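Local coordinates for protein putative DsbA oxidoreductase SCO1869 (Streptomyces coelicolor A3, PDB 3GL5) that probably acts as a thiol-disulfide oxidoreductase of the DsbA family in the thioredoxin superfamily, although its precise function is not established, at residues Gly19-Glu24 with Ala84-Ala89; Arg105-Ala110 with Glu117-Ala122; Phe187-Ala192 with Thr205-Gln210. One frame throughout, in Å; residues are numbered along the deposited sequence.

Interaction 1. Residues Gly19-Glu24 with Ala84-Ala89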
loop_
_atom_site.group_PDB
_atom_site.type_symbol
_atom_site.label_atom_id
_atom_site.label_comp_id
_atom_site.label_asym_id
_atom_site.label_seq_id
_atom_site.Cartn_x
_atom_site.Cartn_y
_atom_site.Cartn_z
ATOM N N GLY A 19 -0.727 21.878 3.701
ATOM C CA GLY A 19 -0.888 21.229 2.387
ATOM C C GLY A 19 -1.707 19.942 2.372
ATOM O O GLY A 19 -2.340 19.572 1.345
ATOM N N LYS A 20 -1.703 19.222 3.482
ATOM C CA LYS A 20 -2.517 18.027 3.548
ATOM C C LYS A 20 -4.011 18.415 3.436
ATOM O O LYS A 20 -4.773 17.814 2.682
ATOM C CB LYS A 20 -2.275 17.247 4.846
ATOM C CG LYS A 20 -3.232 16.006 4.937
ATOM C CD LYS A 20 -2.693 14.969 5.879
ATOM C CE LYS A 20 -3.431 14.990 7.140
ATOM N NZ LYS A 20 -4.749 14.314 6.904
ATOM N N ALA A 21 -4.396 19.455 4.174
ATOM C CA ALA A 21 -5.786 19.915 4.203
ATOM C C ALA A 21 -6.187 20.479 2.847
ATOM O O ALA A 21 -7.321 20.247 2.364
ATOM C CB ALA A 21 -5.976 20.950 5.287
ATOM N N ARG A 22 -5.261 21.198 2.216
ATOM C CA ARG A 22 -5.519 21.769 0.888
ATOM C C ARG A 22 -5.754 20.673 -0.161
ATOM O O ARG A 22 -6.666 20.771 -0.980
ATOM C CB ARG A 22 -4.402 22.732 0.466
ATOM C CG ARG A 22 -4.703 24.112 0.836
ATOM C CD ARG A 22 -3.574 25.068 0.563
ATOM N NE ARG A 22 -3.685 26.266 1.392
ATOM C CZ ARG A 22 -2.753 27.218 1.439
ATOM N NH1 ARG A 22 -1.643 27.103 0.737
ATOM N NH2 ARG A 22 -2.905 28.275 2.212
ATOM N N PHE A 23 -4.930 19.629 -0.104
ATOM C CA PHE A 23 -5.065 18.505 -0.985
ATOM C C PHE A 23 -6.383 17.797 -0.774
ATOM O O PHE A 23 -7.026 17.370 -1.750
ATOM C CB PHE A 23 -3.950 17.481 -0.782
ATOM C CG PHE A 23 -4.185 16.228 -1.550
ATOM C CD1 PHE A 23 -3.981 16.199 -2.923
ATOM C CD2 PHE A 23 -4.720 15.105 -0.919
ATOM C CE1 PHE A 23 -4.255 15.068 -3.651
ATOM C CE2 PHE A 23 -5.006 13.952 -1.641
ATOM C CZ PHE A 23 -4.754 13.919 -2.998
ATOM N N GLU A 24 -6.756 17.608 0.490
ATOM C CA GLU A 24 -7.953 16.857 0.791
ATOM C C GLU A 24 -9.170 17.636 0.300
ATOM O O GLU A 24 -10.129 17.082 -0.299
ATOM C CB GLU A 24 -8.037 16.595 2.286
ATOM C CG GLU A 24 -7.168 15.414 2.740
ATOM C CD GLU A 24 -6.960 15.361 4.248
ATOM O OE1 GLU A 24 -7.596 16.134 5.003
ATOM O OE2 GLU A 24 -6.121 14.557 4.695
ATOM N N ALA A 84 -5.894 28.536 9.681
ATOM C CA ALA A 84 -7.301 28.779 10.062
ATOM C C ALA A 84 -8.224 28.612 8.855
ATOM O O ALA A 84 -9.300 28.014 8.945
ATOM C CB ALA A 84 -7.498 30.145 10.692
ATOM N N ALA A 85 -7.772 29.119 7.721
ATOM C CA ALA A 85 -8.569 29.118 6.512
ATOM C C ALA A 85 -8.868 27.697 5.984
ATOM O O ALA A 85 -9.800 27.543 5.209
ATOM C CB ALA A 85 -7.897 29.978 5.415
ATOM N N GLU A 86 -8.056 26.703 6.371
ATOM C CA GLU A 86 -8.307 25.280 6.070
ATOM C C GLU A 86 -9.020 24.537 7.211
ATOM O O GLU A 86 -9.210 23.318 7.105
ATOM C CB GLU A 86 -7.010 24.503 5.777
ATOM C CG GLU A 86 -6.102 25.094 4.696
ATOM C CD GLU A 86 -6.818 25.251 3.351
ATOM O OE1 GLU A 86 -7.696 24.408 3.006
ATOM O OE2 GLU A 86 -6.504 26.230 2.633
ATOM N N GLY A 87 -9.382 25.240 8.293
ATOM C CA GLY A 87 -10.045 24.617 9.432
ATOM C C GLY A 87 -9.126 23.919 10.405
ATOM O O GLY A 87 -9.572 23.118 11.239
ATOM N N LEU A 88 -7.844 24.254 10.316
ATOM C CA LEU A 88 -6.817 23.727 11.197
ATOM C C LEU A 88 -6.406 24.695 12.266
ATOM O O LEU A 88 -6.144 25.850 11.998
ATOM C CB LEU A 88 -5.556 23.375 10.396
ATOM C CG LEU A 88 -5.669 22.493 9.149
ATOM C CD1 LEU A 88 -4.304 22.321 8.446
ATOM C CD2 LEU A 88 -6.277 21.136 9.478
ATOM N N ALA A 89 -6.269 24.190 13.473
ATOM C CA ALA A 89 -5.677 24.938 14.562
ATOM C C ALA A 89 -4.164 25.061 14.334
ATOM O O ALA A 89 -3.532 24.159 13.767
ATOM C CB ALA A 89 -5.950 24.207 15.866
HETATM O O HOH W 1 -5.196 28.255 3.685
#
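E86 lies against helix 14-28, its CB 3.7 Å from the CB of A21 and its carboxylate reaching across to R22. With CG beside the backbone N (chi1 -53°) and a second bend at chi2, the glutamate chain turns its charged end back over the extended R22 chain, which it crosses at about a right angle. NE of R22 donates to OE2 of E86 in a salt bridge of 3.1 Å. The oxygen sits at the edge of the guanidinium, in its plane, whereas the N-H approaches the carboxylate from above. A water accepts from NH2 of R22 and donates to the same OE2, and NH2 is also bonded to Q82 OE1, so several polar partners fix the guanidinium's rotation. A methionine at R22 would probably leave the E86 carboxylate without its charged mate and free to turn. CD1 of L88 adds a second apolar touch on the A21 methyl, at 3.8 Å. Between E86 and L88, G87 takes a positive phi and closes helix 69-85 in a Schellman motif. The contact thus joins this helix end to helix 14-28, at whose N-terminal end lies the C13-C16 disulfide, the CxxC arrangement of the thioredoxin fold.

Interaction 2. Residues Arg105-Ala110 with Glu117-Ala122; sequences RLLHLA and EALLDA
L119 projects toward helix 105-110 and presses its CD2 methyl between L106 and A110, the tightest part of this contact. CD2 of L119 comes within 3.2 Å of the carbonyl O of L106, an oxygen that already accepts the helical bond from A110 N. The same methyl is 3.6 Å from the CB of A110 and, less closely, 4.1 Å from the CB of L106. With CG of L119 anti to the backbone N (chi1 -175°), the branch is carried across the interface to the neighbouring backbone, where the small A110 allows a close approach.

L107 answers from the other helix. Its CD2 methyl rests on the backbone where L119 passes into L120, 3.5 Å from the N of L120. It also meets the CB of L120 at 3.9 Å and the CG of L119 at 4.0 Å. L120 takes part here mainly through its backbone and CB, and no hydrogen bond crosses the interface; the grip is entirely van der Waals. The segments run nearly antiparallel, at 149°, with their axes 8.9 Å apart.

The rest of 117-122 is of another character: A118 on the flank is exposed, while E117 and D121, partly exposed, point away from helix 105-110 and both form salt bridges with K20 of helix 14-28. The opposite flank of 105-110 is buried: H108 is bonded to S42 and packs on helix 166-178.

Helices 101-111 and 116-128 therefore form a compact helical hairpin. F123 of helix 116-128 also packs against L106 and L107, helix 152-160 meets L106 through V158 and L159, and L120 reaches I11 in the loop between strand 3-9 and helix 14-28.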
loop_
_atom_site.group_PDB
_atom_site.type_symbol
_atom_site.label_atom_id
_atom_site.label_comp_id
_atom_site.label_asym_id
_atom_site.label_seq_id
_atom_site.Cartn_x
_atom_site.Cartn_y
_atom_site.Cartn_z
ATOM N N ARG A 105 8.478 6.062 12.665
ATOM C CA ARG A 105 8.419 4.611 12.929
ATOM C C ARG A 105 7.036 4.214 13.433
ATOM O O ARG A 105 6.446 3.224 12.948
ATOM C CB ARG A 105 9.509 4.176 13.915
ATOM C CG ARG A 105 10.920 4.418 13.349
ATOM C CD ARG A 105 11.996 3.671 14.110
ATOM N NE ARG A 105 12.070 4.061 15.533
ATOM C CZ ARG A 105 11.672 3.297 16.559
ATOM N NH1 ARG A 105 11.138 2.087 16.372
ATOM N NH2 ARG A 105 11.817 3.739 17.786
ATOM N N LEU A 106 6.492 5.033 14.334
ATOM C CA LEU A 106 5.131 4.826 14.839
ATOM C C LEU A 106 4.068 5.049 13.786
ATOM O O LEU A 106 3.030 4.385 13.836
ATOM C CB LEU A 106 4.831 5.689 16.063
ATOM C CG LEU A 106 5.478 5.283 17.387
ATOM C CD1 LEU A 106 5.043 6.352 18.396
ATOM C CD2 LEU A 106 5.078 3.867 17.877
ATOM N N LEU A 107 4.304 5.968 12.826
ATOM C CA LEU A 107 3.371 6.108 11.713
ATOM C C LEU A 107 3.302 4.809 10.886
ATOM O O LEU A 107 2.255 4.482 10.336
ATOM C CB LEU A 107 3.692 7.311 10.826
ATOM C CG LEU A 107 3.368 8.667 11.486
ATOM C CD1 LEU A 107 4.091 9.826 10.773
ATOM C CD2 LEU A 107 1.843 8.943 11.479
ATOM N N HIS A 108 4.428 4.119 10.770
ATOM C CA HIS A 108 4.467 2.846 10.074
ATOM C C HIS A 108 3.785 1.732 10.863
ATOM O O HIS A 108 3.065 0.962 10.286
ATOM C CB HIS A 108 5.897 2.482 9.634
ATOM C CG HIS A 108 6.304 3.186 8.380
ATOM N ND1 HIS A 108 6.213 2.607 7.135
ATOM C CD2 HIS A 108 6.717 4.461 8.171
ATOM C CE1 HIS A 108 6.596 3.476 6.214
ATOM N NE2 HIS A 108 6.911 4.609 6.820
ATOM N N LEU A 109 3.973 1.662 12.166
ATOM C CA LEU A 109 3.050 0.862 13.012
ATOM C C LEU A 109 1.571 1.110 12.672
ATOM O O LEU A 109 0.836 0.179 12.285
ATOM C CB LEU A 109 3.310 1.094 14.502
ATOM C CG LEU A 109 2.314 0.449 15.488
ATOM C CD1 LEU A 109 2.102 -1.067 15.212
ATOM C CD2 LEU A 109 2.800 0.654 16.903
ATOM N N ALA A 110 1.147 2.371 12.766
ATOM C CA ALA A 110 -0.191 2.780 12.306
ATOM C C ALA A 110 -0.553 2.351 10.873
ATOM O O ALA A 110 -1.672 1.924 10.624
ATOM C CB ALA A 110 -0.374 4.327 12.457
ATOM N N GLU A 117 -3.830 7.534 8.783
ATOM C CA GLU A 117 -4.293 8.906 8.736
ATOM C C GLU A 117 -4.699 9.471 10.106
ATOM O O GLU A 117 -4.416 10.645 10.407
ATOM C CB GLU A 117 -5.363 9.118 7.665
ATOM C CG GLU A 117 -5.357 10.580 7.241
ATOM C CD GLU A 117 -5.999 10.833 5.900
ATOM O OE1 GLU A 117 -6.032 9.897 5.052
ATOM O OE2 GLU A 117 -6.456 11.984 5.693
ATOM N N ALA A 118 -5.279 8.604 10.950
ATOM C CA ALA A 118 -5.592 8.953 12.341
ATOM C C ALA A 118 -4.352 9.298 13.155
ATOM O O ALA A 118 -4.357 10.257 13.924
ATOM C CB ALA A 118 -6.430 7.845 13.039
ATOM N N LEU A 119 -3.267 8.558 13.013
ATOM C CA LEU A 119 -2.081 8.893 13.811
ATOM C C LEU A 119 -1.338 10.109 13.204
ATOM O O LEU A 119 -0.765 10.949 13.934
ATOM C CB LEU A 119 -1.131 7.697 13.964
ATOM C CG LEU A 119 0.081 7.882 14.884
ATOM C CD1 LEU A 119 -0.351 8.256 16.307
ATOM C CD2 LEU A 119 1.033 6.649 14.842
ATOM N N LEU A 120 -1.360 10.197 11.881
ATOM C CA LEU A 120 -0.767 11.353 11.198
ATOM C C LEU A 120 -1.430 12.668 11.680
ATOM O O LEU A 120 -0.748 13.608 12.123
ATOM C CB LEU A 120 -0.836 11.156 9.683
ATOM C CG LEU A 120 -0.229 12.250 8.815
ATOM C CD1 LEU A 120 1.279 12.486 9.134
ATOM C CD2 LEU A 120 -0.494 11.957 7.328
ATOM N N ASP A 121 -2.762 12.706 11.640
ATOM C CA ASP A 121 -3.497 13.869 12.151
ATOM C C ASP A 121 -3.280 14.092 13.627
ATOM O O ASP A 121 -3.178 15.223 14.023
ATOM C CB ASP A 121 -4.980 13.792 11.861
ATOM C CG ASP A 121 -5.296 13.927 10.395
ATOM O OD1 ASP A 121 -4.577 14.643 9.652
ATOM O OD2 ASP A 121 -6.305 13.308 9.974
ATOM N N ALA A 122 -3.142 13.024 14.429
ATOM C CA ALA A 122 -2.844 13.193 15.847
ATOM C C ALA A 122 -1.491 13.830 16.067
ATOM O O ALA A 122 -1.344 14.667 16.924
ATOM C CB ALA A 122 -2.896 11.864 16.598
#

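Interaction 3. Residues Phe187-Ala192 with Thr205-Gln210; sequences FVLDRA and TQALTQ
L189 meets A207 and L208 through a single methyl, and every contact between strand and helix is apolar or van der Waals. CD2 of L189 lies against the helix backbone, 3.7 Å from the C of A207 and 3.6 Å from the N of L208. It also reaches the CB of A207 at 4.0 Å, and the CD2 of L208 at 3.7 Å. CG of L189 stands beside its own backbone N (chi1 -66°), which sends this branch over the peptide joining the two helix residues. L208 behaves differently: its CB starts out away from the strand, yet its CD2 methyl swings back to L189, and the two leucine side chains cross at about a right angle.

Hydrogen bonds shape each element separately. In 187-192, A192 N donates to L189 O at 3.1 Å across a tight turn in which D190 and R191 both have positive phi, the bend of the hairpin between strands 186-189 and 193-196; the ionic partners of R191, E6 and E175, lie outside the interface. On the helix, T205 O accepts from T209 N at 3.0 Å and also from T209 OG1 at 3.1 Å. The hydroxyl stands above the carbonyl plane, sharing the acceptor with the routine helical bond.

Helix 201-213 thus packs on one face of the sheet, the face that also carries F187. V195 of the adjoining strand touches both L189 and A207, F187 meets F204 of the same helix, and L208 packs on M3 of strand 3-9 and on F30. The second subunit also touches this region: A192 makes backbone hydrogen bonds to it, and I221 of that chain packs on A207 and Q210.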
loop_
_atom_site.group_PDB
_atom_site.type_symbol
_atom_site.label_atom_id
_atom_site.label_comp_id
_atom_site.label_asym_id
_atom_site.label_seq_id
_atom_site.Cartn_x
_atom_site.Cartn_y
_atom_site.Cartn_z
ATOM N N PHE A 187 3.933 15.529 -3.531
ATOM C CA PHE A 187 2.809 14.746 -3.963
ATOM C C PHE A 187 3.139 14.146 -5.303
ATOM O O PHE A 187 3.582 14.839 -6.238
ATOM C CB PHE A 187 1.573 15.626 -4.176
ATOM C CG PHE A 187 1.138 16.365 -2.969
ATOM C CD1 PHE A 187 0.034 15.912 -2.226
ATOM C CD2 PHE A 187 1.790 17.551 -2.596
ATOM C CE1 PHE A 187 -0.407 16.604 -1.082
ATOM C CE2 PHE A 187 1.373 18.252 -1.447
ATOM C CZ PHE A 187 0.292 17.769 -0.678
ATOM N N VAL A 188 2.927 12.847 -5.401
ATOM C CA VAL A 188 3.227 12.157 -6.628
ATOM C C VAL A 188 1.926 11.513 -7.060
ATOM O O VAL A 188 1.360 10.676 -6.352
ATOM C CB VAL A 188 4.390 11.170 -6.456
ATOM C CG1 VAL A 188 4.594 10.328 -7.736
ATOM C CG2 VAL A 188 5.677 11.959 -6.101
ATOM N N LEU A 189 1.456 11.946 -8.224
ATOM C CA LEU A 189 0.139 11.561 -8.708
ATOM C C LEU A 189 0.379 10.557 -9.788
ATOM O O LEU A 189 0.934 10.896 -10.839
ATOM C CB LEU A 189 -0.645 12.775 -9.224
ATOM C CG LEU A 189 -1.007 13.781 -8.135
ATOM C CD1 LEU A 189 0.114 14.803 -7.921
ATOM C CD2 LEU A 189 -2.299 14.488 -8.437
ATOM N N ASP A 190 0.012 9.311 -9.509
ATOM C CA ASP A 190 0.112 8.247 -10.503
ATOM C C ASP A 190 1.542 7.957 -10.987
ATOM O O ASP A 190 1.725 7.533 -12.123
ATOM C CB ASP A 190 -0.741 8.584 -11.727
ATOM C CG ASP A 190 -1.113 7.345 -12.527
ATOM O OD1 ASP A 190 -1.202 6.239 -11.905
ATOM O OD2 ASP A 190 -1.317 7.475 -13.753
ATOM N N ARG A 191 2.555 8.177 -10.146
ATOM C CA ARG A 191 3.948 8.108 -10.617
ATOM C C ARG A 191 4.211 8.834 -11.974
ATOM O O ARG A 191 5.155 8.478 -12.678
ATOM C CB ARG A 191 4.446 6.650 -10.657
ATOM C CG ARG A 191 4.680 5.993 -9.277
ATOM C CD ARG A 191 5.985 6.490 -8.639
ATOM N NE ARG A 191 6.051 6.186 -7.210
ATOM C CZ ARG A 191 6.628 5.101 -6.693
ATOM N NH1 ARG A 191 7.202 4.205 -7.492
ATOM N NH2 ARG A 191 6.628 4.896 -5.372
ATOM N N ALA A 192 3.405 9.854 -12.327
ATOM C CA ALA A 192 3.602 10.637 -13.576
ATOM C C ALA A 192 3.851 12.101 -13.302
ATOM O O ALA A 192 4.605 12.772 -14.033
ATOM C CB ALA A 192 2.396 10.504 -14.524
ATOM N N THR A 205 -6.413 20.319 -7.697
ATOM C CA THR A 205 -7.508 19.918 -8.557
ATOM C C THR A 205 -7.031 19.678 -9.992
ATOM O O THR A 205 -7.268 18.605 -10.559
ATOM C CB THR A 205 -8.668 20.950 -8.427
ATOM O OG1 THR A 205 -9.468 20.564 -7.302
ATOM C CG2 THR A 205 -9.547 21.013 -9.673
ATOM N N GLN A 206 -6.355 20.690 -10.543
ATOM C CA GLN A 206 -5.702 20.640 -11.855
ATOM C C GLN A 206 -4.804 19.418 -12.020
ATOM O O GLN A 206 -4.921 18.683 -13.011
ATOM C CB GLN A 206 -4.863 21.903 -12.073
ATOM C CG GLN A 206 -3.675 21.705 -13.007
ATOM C CD GLN A 206 -4.089 21.272 -14.409
ATOM O OE1 GLN A 206 -5.205 21.554 -14.857
ATOM N NE2 GLN A 206 -3.185 20.589 -15.114
ATOM N N ALA A 207 -3.917 19.225 -11.041
ATOM C CA ALA A 207 -2.965 18.108 -11.011
ATOM C C ALA A 207 -3.700 16.756 -11.018
ATOM O O ALA A 207 -3.387 15.897 -11.828
ATOM C CB ALA A 207 -2.031 18.201 -9.791
ATOM N N LEU A 208 -4.671 16.584 -10.141
ATOM C CA LEU A 208 -5.524 15.391 -10.173
ATOM C C LEU A 208 -6.113 15.145 -11.569
ATOM O O LEU A 208 -6.061 14.033 -12.087
ATOM C CB LEU A 208 -6.638 15.503 -9.132
ATOM C CG LEU A 208 -6.181 15.375 -7.679
ATOM C CD1 LEU A 208 -7.191 15.880 -6.613
ATOM C CD2 LEU A 208 -5.782 13.951 -7.407
ATOM N N THR A 209 -6.611 16.205 -12.198
ATOM C CA THR A 209 -7.377 16.070 -13.440
ATOM C C THR A 209 -6.507 15.710 -14.602
ATOM O O THR A 209 -6.862 14.869 -15.419
ATOM C CB THR A 209 -8.148 17.350 -13.748
ATOM O OG1 THR A 209 -9.187 17.471 -12.778
ATOM C CG2 THR A 209 -8.769 17.310 -15.149
ATOM N N GLN A 210 -5.353 16.355 -14.651
ATOM C CA GLN A 210 -4.355 16.109 -15.664
ATOM C C GLN A 210 -3.808 14.701 -15.516
ATOM O O GLN A 210 -3.728 13.956 -16.485
ATOM C CB GLN A 210 -3.229 17.133 -15.513
ATOM C CG GLN A 210 -2.499 17.429 -16.788
ATOM C CD GLN A 210 -1.425 18.464 -16.586
ATOM O OE1 GLN A 210 -1.466 19.235 -15.627
ATOM N NE2 GLN A 210 -0.454 18.486 -17.483
#

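Interactions 2 and 3 are buried and apolar, leucine methyls lying on helix backbone in both, whereas interaction 1 is a surface contact in which an ion pair and a water supplement small apolar touches. Helix 14-28 is the common neighbour. On one side, K20 NZ of interaction 1 forms a 2.8 Å salt bridge with D121 OD1 of interaction 2; on another, the CB of F23 packs at 3.7 Å on CE1 of F187 from interaction 3. Interactions 2 and 3 do not touch, their nearest atoms being about 10 Å apart. Interaction 2 holds two helices together, interaction 3 a helix to the sheet, and interaction 1 a helix to the end of another.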